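Local coordinates for lipoprotein LpqN (Mycobacterium tuberculosis, PDB 6E5F) that takes part in cell envelope biogenesis, interacts with periplasmic loop domains of the mycolate transporters MmpL3 and MmpL11, and binds a dodecyl trehalose glycolipid, at residues H69-V75 / L125-D131; L148-S154 / L170-S175; T161-F165 / T224-P228. Residue numbers count along the deposited sequence, not the author numbering.

Interaction 1: residues H69-V75 / L125-D131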
loop_
_atom_site.group_PDB
_atom_site.type_symbol
_atom_site.label_atom_id
_atom_site.label_comp_id
_atom_site.label_asym_id
_atom_site.label_seq_id
_atom_site.Cartn_x
_atom_site.Cartn_y
_atom_site.Cartn_z
ATOM N N HIS A 69 6.812 -9.920 19.650
ATOM C CA HIS A 69 6.198 -9.048 20.654
ATOM C C HIS A 69 6.007 -7.663 20.041
ATOM O O HIS A 69 6.671 -6.682 20.390
ATOM C CB HIS A 69 7.052 -9.000 21.910
ATOM C CG HIS A 69 7.102 -10.298 22.649
ATOM N ND1 HIS A 69 8.215 -10.718 23.342
ATOM C CD2 HIS A 69 6.173 -11.272 22.802
ATOM C CE1 HIS A 69 7.972 -11.896 23.887
ATOM N NE2 HIS A 69 6.741 -12.254 23.573
ATOM N N ILE A 70 5.081 -7.604 19.091
ATOM C CA ILE A 70 4.799 -6.395 18.331
ATOM C C ILE A 70 3.317 -6.093 18.458
ATOM O O ILE A 70 2.473 -6.953 18.180
ATOM C CB ILE A 70 5.182 -6.553 16.848
ATOM C CG1 ILE A 70 6.685 -6.815 16.714
ATOM C CG2 ILE A 70 4.774 -5.312 16.071
ATOM C CD1 ILE A 70 7.124 -7.208 15.314
ATOM N N GLN A 71 3.003 -4.876 18.875
ATOM C CA GLN A 71 1.634 -4.397 18.932
ATOM C C GLN A 71 1.348 -3.590 17.675
ATOM O O GLN A 71 2.132 -2.710 17.305
ATOM C CB GLN A 71 1.443 -3.522 20.167
ATOM C CG GLN A 71 0.048 -2.975 20.329
ATOM C CD GLN A 71 -0.051 -2.045 21.509
ATOM O OE1 GLN A 71 -0.549 -2.421 22.567
ATOM N NE2 GLN A 71 0.430 -0.819 21.338
ATOM N N GLU A 72 0.236 -3.899 17.019
ATOM C CA GLU A 72 -0.205 -3.188 15.828
ATOM C C GLU A 72 -1.515 -2.479 16.131
ATOM O O GLU A 72 -2.467 -3.105 16.610
ATOM C CB GLU A 72 -0.411 -4.152 14.658
ATOM C CG GLU A 72 -0.963 -3.479 13.411
ATOM C CD GLU A 72 -1.212 -4.454 12.281
ATOM O OE1 GLU A 72 -1.153 -4.025 11.109
ATOM O OE2 GLU A 72 -1.463 -5.642 12.565
ATOM N N THR A 73 -1.563 -1.182 15.845
ATOM C CA THR A 73 -2.783 -0.422 16.023
ATOM C C THR A 73 -3.061 0.393 14.766
ATOM O O THR A 73 -2.141 0.943 14.149
ATOM C CB THR A 73 -2.706 0.496 17.253
ATOM O OG1 THR A 73 -1.648 1.445 17.093
ATOM C CG2 THR A 73 -2.467 -0.327 18.521
ATOM N N PRO A 74 -4.318 0.453 14.337
ATOM C CA PRO A 74 -4.640 1.245 13.146
ATOM C C PRO A 74 -4.456 2.726 13.432
ATOM O O PRO A 74 -4.668 3.194 14.550
ATOM C CB PRO A 74 -6.113 0.913 12.887
ATOM C CG PRO A 74 -6.651 0.564 14.219
ATOM C CD PRO A 74 -5.532 -0.116 14.957
ATOM N N VAL A 75 -4.052 3.465 12.406
ATOM C CA VAL A 75 -3.809 4.899 12.511
ATOM C C VAL A 75 -4.741 5.617 11.549
ATOM O O VAL A 75 -4.970 5.150 10.428
ATOM C CB VAL A 75 -2.340 5.238 12.185
ATOM C CG1 VAL A 75 -2.086 6.722 12.354
ATOM C CG2 VAL A 75 -1.400 4.417 13.051
ATOM N N LEU A 125 -2.615 2.766 7.151
ATOM C CA LEU A 125 -1.514 3.172 8.014
ATOM C C LEU A 125 -1.647 2.453 9.347
ATOM O O LEU A 125 -2.710 2.485 9.973
ATOM C CB LEU A 125 -1.491 4.684 8.221
ATOM C CG LEU A 125 -0.287 5.236 9.009
ATOM C CD1 LEU A 125 1.026 4.900 8.305
ATOM C CD2 LEU A 125 -0.419 6.733 9.196
ATOM N N SER A 126 -0.573 1.783 9.755
ATOM C CA SER A 126 -0.528 1.043 11.002
ATOM C C SER A 126 0.635 1.549 11.841
ATOM O O SER A 126 1.648 2.017 11.306
ATOM C CB SER A 126 -0.346 -0.456 10.759
ATOM O OG SER A 126 -1.342 -0.960 9.883
ATOM N N LYS A 127 0.484 1.449 13.151
ATOM C CA LYS A 127 1.509 1.827 14.112
ATOM C C LYS A 127 1.983 0.548 14.782
ATOM O O LYS A 127 1.177 -0.180 15.372
ATOM C CB LYS A 127 0.939 2.789 15.146
ATOM C CG LYS A 127 1.943 3.253 16.192
ATOM C CD LYS A 127 1.266 4.185 17.192
ATOM C CE LYS A 127 2.249 4.773 18.180
ATOM N NZ LYS A 127 1.560 5.675 19.148
ATOM N N LEU A 128 3.279 0.269 14.672
ATOM C CA LEU A 128 3.879 -0.917 15.263
ATOM C C LEU A 128 4.799 -0.490 16.396
ATOM O O LEU A 128 5.649 0.386 16.214
ATOM C CB LEU A 128 4.684 -1.690 14.215
ATOM C CG LEU A 128 3.916 -2.086 12.955
ATOM C CD1 LEU A 128 4.804 -2.922 12.038
ATOM C CD2 LEU A 128 2.648 -2.839 13.295
ATOM N N THR A 129 4.613 -1.091 17.565
ATOM C CA THR A 129 5.472 -0.838 18.711
ATOM C C THR A 129 5.944 -2.166 19.277
ATOM O O THR A 129 5.348 -3.220 19.040
ATOM C CB THR A 129 4.746 -0.035 19.800
ATOM O OG1 THR A 129 3.527 -0.697 20.152
ATOM C CG2 THR A 129 4.439 1.372 19.309
ATOM N N GLY A 130 7.032 -2.103 20.035
ATOM C CA GLY A 130 7.575 -3.283 20.670
ATOM C C GLY A 130 8.850 -3.752 20.004
ATOM O O GLY A 130 9.725 -2.945 19.674
ATOM N N ASP A 131 8.957 -5.063 19.795
ATOM C CA ASP A 131 10.174 -5.673 19.255
ATOM C C ASP A 131 10.113 -5.656 17.726
ATOM O O ASP A 131 10.029 -6.687 17.062
ATOM C CB ASP A 131 10.325 -7.090 19.790
ATOM C CG ASP A 131 11.685 -7.686 19.498
ATOM O OD1 ASP A 131 12.619 -6.917 19.189
ATOM O OD2 ASP A 131 11.818 -8.925 19.571
HETATM O O HOH W 1 9.619 -10.552 19.746
HETATM O O HOH W 2 1.064 0.041 18.307
HETATM O O HOH W 3 -5.313 3.177 8.331
#
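Leu125 opens the contact by accepting a hydrogen bond from Val75 N (O to N, 2.9 Å). Its CD2 also packs on Val75 CG1 at 3.6 Å, and water 3 joins Leu125 N to Val75 O. Ser126 faces Pro74 in a non-hydrogen-bonded pair. Lys127 and Thr73 form a hydrogen-bonded pair: Lys127 N to Thr73 O is 2.9 Å and Thr73 N to Lys127 O is 3.0 Å. Leu128 stands opposite Glu72, with CD2 3.6 Å from Glu72 CB and CB 4.1 Å from Ile70 CG2, and Ile65 of helix 61-66 covers all three. Thr129 and Gln71 repeat the paired bonds, with Gln71 N to Thr129 O at 2.9 Å and Thr129 N to Gln71 O at 3.0 Å. Gly130 has positive phi, and a CB there would clash with His69 O. Asp131 N ends the series on His69 O at 2.9 Å, and water 1 links Asp131 OD2 to His69 N. Strand 120-130 bonds on its other side to 195-206, while 70-74 is an edge strand, antiparallel to its sole sheet partner 120-130. Six backbone N-H...O bonds hold it and need no particular side chain; Leu125-Val75, Leu128-Glu72 CB and Leu128-Ile70 add apolar packing.

Interaction 2: residues L148-S154 / L170-S175; sequences LPGFQGS and LGGSYS. With L6T (alpha-D-glucopyranosyl 6-O-dodecyl-alpha-D-glucopyranoside), chain B.
Two backbone hydrogen bonds define the register: Gln152 N to Ser173 O at 2.8 Å and Ser173 N to Gln152 O at 2.9 Å. They make Gln152 and Ser173 an antiparallel hydrogen-bonded pair, with CA atoms 5.4 Å apart and side chains on the same face. Residues 170-175 are extended strand throughout; 152-153 is only a short, weakly bonded strand. On the Gln152 and Ser173 face sits the trehalose glycolipid L6T. Ser173 OG (chi1 m) lies 2.6 Å from L6T O3 in a hydrogen bond, and L6T OAQ donates to Gly153 O at 3.0 Å. Water 4 joins Ser154 N, Gly171 O and L6T O5 at 2.8, 2.8 and 2.7 Å. Ser154 OG adds a weak bond to L6T OAN at 3.5 Å.

Glycines let backbone and ligand come close. A CB on Gly171 would clash with L6T CAZ. One on Gly172 would strike Gln152 O and Phe151 CZ.

Before the pair, Leu148 to Phe151 form a type II turn, closed by Phe151 N to Leu148 O at 3.1 Å, with Gly150 at positive phi. Phe151 (chi1 t) runs along strand 170-175: its CE1 is 3.8 Å from Gly172 CA and its CZ 4.4 Å from Leu170 CD1. Farther out, Tyr174 (chi1 p) offers a ring face to Leu148 CG, a CH-pi contact at 4.1 Å to the centroid. Val183 of strand 179-192 touches Leu148 and Phe151. The whole is the open end of the antiparallel hairpin 152-162/165-176, binding the sugars and the start of the dodecyl chain in a glycolipid pocket.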
loop_
_atom_site.group_PDB
_atom_site.type_symbol
_atom_site.label_atom_id
_atom_site.label_comp_id
_atom_site.label_asym_id
_atom_site.label_seq_id
_atom_site.Cartn_x
_atom_site.Cartn_y
_atom_site.Cartn_z
ATOM N N LEU A 148 -1.352 -14.114 -3.317
ATOM C CA LEU A 148 -2.614 -13.960 -4.026
ATOM C C LEU A 148 -2.812 -15.125 -4.996
ATOM O O LEU A 148 -1.844 -15.639 -5.564
ATOM C CB LEU A 148 -2.611 -12.650 -4.810
ATOM C CG LEU A 148 -3.611 -11.537 -4.473
ATOM C CD1 LEU A 148 -4.171 -11.622 -3.062
ATOM C CD2 LEU A 148 -2.942 -10.189 -4.686
ATOM N N PRO A 149 -4.058 -15.556 -5.210
ATOM C CA PRO A 149 -4.306 -16.682 -6.126
ATOM C C PRO A 149 -3.797 -16.391 -7.528
ATOM O O PRO A 149 -4.210 -15.422 -8.170
ATOM C CB PRO A 149 -5.833 -16.824 -6.105
ATOM C CG PRO A 149 -6.265 -16.190 -4.839
ATOM C CD PRO A 149 -5.306 -15.071 -4.593
ATOM N N GLY A 150 -2.900 -17.248 -8.004
ATOM C CA GLY A 150 -2.362 -17.094 -9.344
ATOM C C GLY A 150 -1.593 -15.810 -9.552
ATOM O O GLY A 150 -1.540 -15.300 -10.676
ATOM N N PHE A 151 -0.996 -15.262 -8.498
ATOM C CA PHE A 151 -0.202 -14.057 -8.669
ATOM C C PHE A 151 0.991 -14.345 -9.569
ATOM O O PHE A 151 1.625 -15.399 -9.475
ATOM C CB PHE A 151 0.291 -13.530 -7.325
ATOM C CG PHE A 151 1.141 -12.297 -7.445
ATOM C CD1 PHE A 151 0.561 -11.054 -7.635
ATOM C CD2 PHE A 151 2.522 -12.383 -7.386
ATOM C CE1 PHE A 151 1.336 -9.924 -7.760
ATOM C CE2 PHE A 151 3.304 -11.251 -7.504
ATOM C CZ PHE A 151 2.711 -10.022 -7.693
ATOM N N GLN A 152 1.282 -13.404 -10.458
ATOM C CA GLN A 152 2.437 -13.492 -11.339
ATOM C C GLN A 152 3.044 -12.102 -11.429
ATOM O O GLN A 152 2.359 -11.147 -11.802
ATOM C CB GLN A 152 2.034 -14.014 -12.722
ATOM C CG GLN A 152 0.869 -13.272 -13.359
ATOM C CD GLN A 152 -0.015 -14.176 -14.201
ATOM O OE1 GLN A 152 -1.178 -14.407 -13.867
ATOM N NE2 GLN A 152 0.531 -14.687 -15.299
ATOM N N GLY A 153 4.315 -11.988 -11.064
ATOM C CA GLY A 153 5.006 -10.718 -11.100
ATOM C C GLY A 153 6.459 -10.924 -11.460
ATOM O O GLY A 153 6.927 -12.051 -11.629
ATOM N N SER A 154 7.173 -9.810 -11.582
ATOM C CA SER A 154 8.603 -9.831 -11.882
ATOM C C SER A 154 9.343 -9.908 -10.553
ATOM O O SER A 154 9.658 -8.894 -9.927
ATOM C CB SER A 154 8.999 -8.604 -12.694
ATOM O OG SER A 154 8.386 -8.623 -13.971
ATOM N N LEU A 170 6.034 -3.867 -5.125
ATOM C CA LEU A 170 5.929 -4.933 -6.106
ATOM C C LEU A 170 4.552 -4.890 -6.734
ATOM O O LEU A 170 3.568 -4.445 -6.127
ATOM C CB LEU A 170 6.230 -6.310 -5.514
ATOM C CG LEU A 170 5.117 -7.015 -4.759
ATOM C CD1 LEU A 170 5.441 -8.506 -4.611
ATOM C CD2 LEU A 170 4.881 -6.366 -3.409
ATOM N N GLY A 171 4.499 -5.334 -7.980
ATOM C CA GLY A 171 3.263 -5.383 -8.720
ATOM C C GLY A 171 3.232 -6.598 -9.621
ATOM O O GLY A 171 4.251 -7.247 -9.859
ATOM N N GLY A 172 2.039 -6.892 -10.097
ATOM C CA GLY A 172 1.865 -7.995 -11.019
ATOM C C GLY A 172 0.408 -8.158 -11.352
ATOM O O GLY A 172 -0.375 -7.208 -11.282
ATOM N N SER A 173 0.053 -9.376 -11.743
ATOM C CA SER A 173 -1.312 -9.707 -12.105
ATOM C C SER A 173 -1.769 -10.906 -11.295
ATOM O O SER A 173 -0.960 -11.727 -10.858
ATOM C CB SER A 173 -1.428 -10.042 -13.593
ATOM O OG SER A 173 -1.056 -8.936 -14.394
ATOM N N TYR A 174 -3.081 -10.992 -11.093
ATOM C CA TYR A 174 -3.689 -12.169 -10.490
ATOM C C TYR A 174 -5.083 -12.319 -11.076
ATOM O O TYR A 174 -5.621 -11.395 -11.693
ATOM C CB TYR A 174 -3.701 -12.106 -8.952
ATOM C CG TYR A 174 -4.842 -11.331 -8.325
ATOM C CD1 TYR A 174 -5.001 -9.976 -8.559
ATOM C CD2 TYR A 174 -5.743 -11.955 -7.469
ATOM C CE1 TYR A 174 -6.044 -9.267 -7.980
ATOM C CE2 TYR A 174 -6.779 -11.250 -6.880
ATOM C CZ TYR A 174 -6.922 -9.905 -7.140
ATOM O OH TYR A 174 -7.949 -9.190 -6.564
ATOM N N SER A 175 -5.650 -13.510 -10.913
ATOM C CA SER A 175 -6.962 -13.833 -11.456
ATOM C C SER A 175 -7.989 -13.849 -10.336
ATOM O O SER A 175 -7.783 -14.500 -9.307
ATOM C CB SER A 175 -6.938 -15.197 -12.149
ATOM O OG SER A 175 -6.152 -15.149 -13.327
HETATM C C1 L6T B . 3.690 -9.885 -14.776
HETATM C C2 L6T B . 2.255 -10.223 -15.143
HETATM C C3 L6T B . 1.745 -9.228 -16.160
HETATM C C4 L6T B . 1.867 -7.833 -15.577
HETATM C C5 L6T B . 3.337 -7.573 -15.258
HETATM C C6 L6T B . 3.538 -6.116 -14.745
HETATM C CAA L6T B . 5.904 -9.974 -15.507
HETATM C CAO L6T B . 6.012 -12.356 -15.578
HETATM C CAP L6T B . 6.302 -13.598 -14.730
HETATM C CAR L6T B . 6.954 -12.316 -16.771
HETATM C CAT L6T B . 6.640 -11.080 -17.593
HETATM C CAV L6T B . 6.825 -9.865 -16.711
HETATM C CAX L6T B . 2.922 -4.890 -12.853
HETATM C CAY L6T B . 2.298 -3.519 -13.247
HETATM C CAZ L6T B . 2.118 -2.866 -11.879
HETATM C CBA L6T B . 1.939 -1.367 -12.123
HETATM C CBB L6T B . 1.079 -1.003 -10.907
HETATM C CBC L6T B . 1.515 0.353 -10.432
HETATM C CBD L6T B . 0.728 0.655 -9.111
HETATM C CBE L6T B . 1.556 1.677 -8.372
HETATM C CBF L6T B . 2.210 1.099 -7.064
HETATM C CBG L6T B . 1.154 1.022 -5.942
HETATM C CBH L6T B . 0.560 2.387 -5.658
HETATM C CBI L6T B . 1.590 3.523 -5.608
HETATM O O1 L6T B . 4.532 -10.006 -15.933
HETATM O O2 L6T B . 2.203 -11.540 -15.702
HETATM O O3 L6T B . 0.377 -9.513 -16.474
HETATM O O4 L6T B . 1.394 -6.889 -16.536
HETATM O O5 L6T B . 3.773 -8.531 -14.267
HETATM O O6 L6T B . 2.561 -5.940 -13.759
HETATM O OAN L6T B . 6.202 -11.179 -14.769
HETATM O OAQ L6T B . 7.615 -13.503 -14.175
HETATM O OAS L6T B . 6.772 -13.488 -17.577
HETATM O OAU L6T B . 7.527 -11.003 -18.718
HETATM O OAW L6T B . 6.511 -8.678 -17.451
HETATM O O HOH W 4 5.524 -7.729 -12.312
#

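Interaction 3: residues T161-F165 / T224-P228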
loop_
_atom_site.group_PDB
_atom_site.type_symbol
_atom_site.label_atom_id
_atom_site.label_comp_id
_atom_site.label_asym_id
_atom_site.label_seq_id
_atom_site.Cartn_x
_atom_site.Cartn_y
_atom_site.Cartn_z
ATOM N N THR A 161 11.670 4.615 -2.462
ATOM C CA THR A 161 11.537 5.605 -1.407
ATOM C C THR A 161 10.240 6.369 -1.619
ATOM O O THR A 161 9.703 6.428 -2.729
ATOM C CB THR A 161 12.721 6.582 -1.378
ATOM O OG1 THR A 161 12.757 7.328 -2.600
ATOM C CG2 THR A 161 14.040 5.834 -1.196
ATOM N N LEU A 162 9.732 6.946 -0.533
ATOM C CA LEU A 162 8.560 7.810 -0.587
ATOM C C LEU A 162 8.729 8.856 0.504
ATOM O O LEU A 162 8.954 8.502 1.663
ATOM C CB LEU A 162 7.279 7.003 -0.337
ATOM C CG LEU A 162 6.051 7.160 -1.246
ATOM C CD1 LEU A 162 4.788 7.308 -0.414
ATOM C CD2 LEU A 162 6.157 8.284 -2.265
ATOM N N GLY A 163 8.630 10.131 0.134
ATOM C CA GLY A 163 8.762 11.204 1.101
ATOM C C GLY A 163 10.032 11.152 1.930
ATOM O O GLY A 163 10.046 11.636 3.063
ATOM N N GLY A 164 11.097 10.565 1.385
ATOM C CA GLY A 164 12.361 10.465 2.083
ATOM C C GLY A 164 12.542 9.219 2.925
ATOM O O GLY A 164 13.616 9.045 3.517
ATOM N N PHE A 165 11.536 8.349 2.999
ATOM C CA PHE A 165 11.586 7.134 3.797
ATOM C C PHE A 165 11.741 5.914 2.896
ATOM O O PHE A 165 11.365 5.937 1.720
ATOM C CB PHE A 165 10.325 7.001 4.661
ATOM C CG PHE A 165 10.279 7.982 5.797
ATOM C CD1 PHE A 165 10.853 7.669 7.016
ATOM C CD2 PHE A 165 9.674 9.215 5.642
ATOM C CE1 PHE A 165 10.820 8.571 8.064
ATOM C CE2 PHE A 165 9.638 10.118 6.687
ATOM C CZ PHE A 165 10.213 9.793 7.896
ATOM N N THR A 224 4.343 12.945 -3.054
ATOM C CA THR A 224 4.008 12.597 -1.680
ATOM C C THR A 224 5.061 13.145 -0.725
ATOM O O THR A 224 6.264 12.996 -0.954
ATOM C CB THR A 224 3.910 11.080 -1.517
ATOM O OG1 THR A 224 2.824 10.584 -2.304
ATOM C CG2 THR A 224 3.670 10.714 -0.061
ATOM N N THR A 225 4.602 13.776 0.350
ATOM C CA THR A 225 5.466 14.196 1.440
ATOM C C THR A 225 5.055 13.446 2.698
ATOM O O THR A 225 3.869 13.176 2.915
ATOM C CB THR A 225 5.362 15.704 1.683
ATOM O OG1 THR A 225 4.079 16.016 2.242
ATOM C CG2 THR A 225 5.550 16.476 0.385
ATOM N N ILE A 226 6.043 13.096 3.516
ATOM C CA ILE A 226 5.822 12.411 4.780
ATOM C C ILE A 226 6.636 13.147 5.826
ATOM O O ILE A 226 7.865 13.237 5.708
ATOM C CB ILE A 226 6.247 10.933 4.724
ATOM C CG1 ILE A 226 5.441 10.195 3.658
ATOM C CG2 ILE A 226 6.063 10.275 6.088
ATOM C CD1 ILE A 226 5.879 8.761 3.442
ATOM N N THR A 227 5.966 13.661 6.843
ATOM C CA THR A 227 6.628 14.403 7.914
ATOM C C THR A 227 6.320 13.723 9.238
ATOM O O THR A 227 5.154 13.741 9.679
ATOM C CB THR A 227 6.125 15.845 7.923
ATOM O OG1 THR A 227 6.201 16.384 6.597
ATOM C CG2 THR A 227 6.960 16.708 8.865
ATOM N N PRO A 228 7.302 13.107 9.909
ATOM C CA PRO A 228 7.018 12.411 11.167
ATOM C C PRO A 228 6.687 13.368 12.308
ATOM O O PRO A 228 5.771 13.068 13.072
ATOM C CB PRO A 228 8.328 11.667 11.455
ATOM C CG PRO A 228 9.368 12.487 10.800
ATOM C CD PRO A 228 8.735 13.036 9.558
HETATM O O HOH W 5 8.770 14.112 2.721
HETATM O O HOH W 6 7.834 11.237 -2.397
#
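Phe165 brings CE2 to 3.6 Å from Ile226 CG2, and meets Pro228 at its ring edge, where CZ is 3.9 Å from Pro228 CD. Val188 and Ile190 of strand 179-192 also touch this ring. Ile226 points toward 161-165 and reaches a second partner through its other branch: its CD1 is 3.6 Å from Leu162 O and 4.3 Å from Leu162 CD1. Leu162 CD1 packs in turn on Thr224 CG2 at 3.6 Å. Thr224 has its CB pointing toward 161-165, and its OG1 is hydrogen-bonded to Ile220 O in the last turn of helix 210-223.

No direct hydrogen bond crosses the two segments. Two waters carry the polar link instead. Water 6 accepts from Gly163 N at 2.9 Å and donates to Thr224 O at 2.8 Å. Water 5 donates to Gly163 O at 2.8 Å and accepts from Ile226 N at 3.0 Å. Gly163 is therefore bridged at both its N and its O. Its CA comes within 4.5 Å of Thr225 CA, and a CB would clash with Ile226 CG1. The positive phi of Gly163 and Gly164 suits the type I' turn from Leu162 to Phe165, closed by Leu162 N to Phe165 O at 3.0 Å and Phe165 N to Leu162 O at 2.9 Å. Strand 225-227 itself bonds to strand 84-86, through Thr225 with Asp86 and Thr227 with Thr84. The arrangement is a beta hairpin, strands 152-162 and 165-176, whose two-residue loop (Gly163-Gly164) forms a type I' turn packed against the C-terminal strand.

Overall arrangement
All three contacts reach the same large antiparallel sheet. Strand 225-227, however, pairs with 84-86 in a separate two-stranded sheet, so interaction 3 joins the two sheets. Interaction 1 closes along the chain before the others open. Interactions 2 and 3 have alternating segments and share strand 152-162: interaction 2 lies at the open end of the hairpin 152-162/165-176, interaction 3 at its turn. Centre to centre, interaction 2 is about 27 Å from each of the others, and interactions 1 and 3 are about 19 Å apart; none touch. One hairpin thus meets the ligand at one end and the C-terminal strand at the other, while interaction 1 is structural pairing away from the ligand.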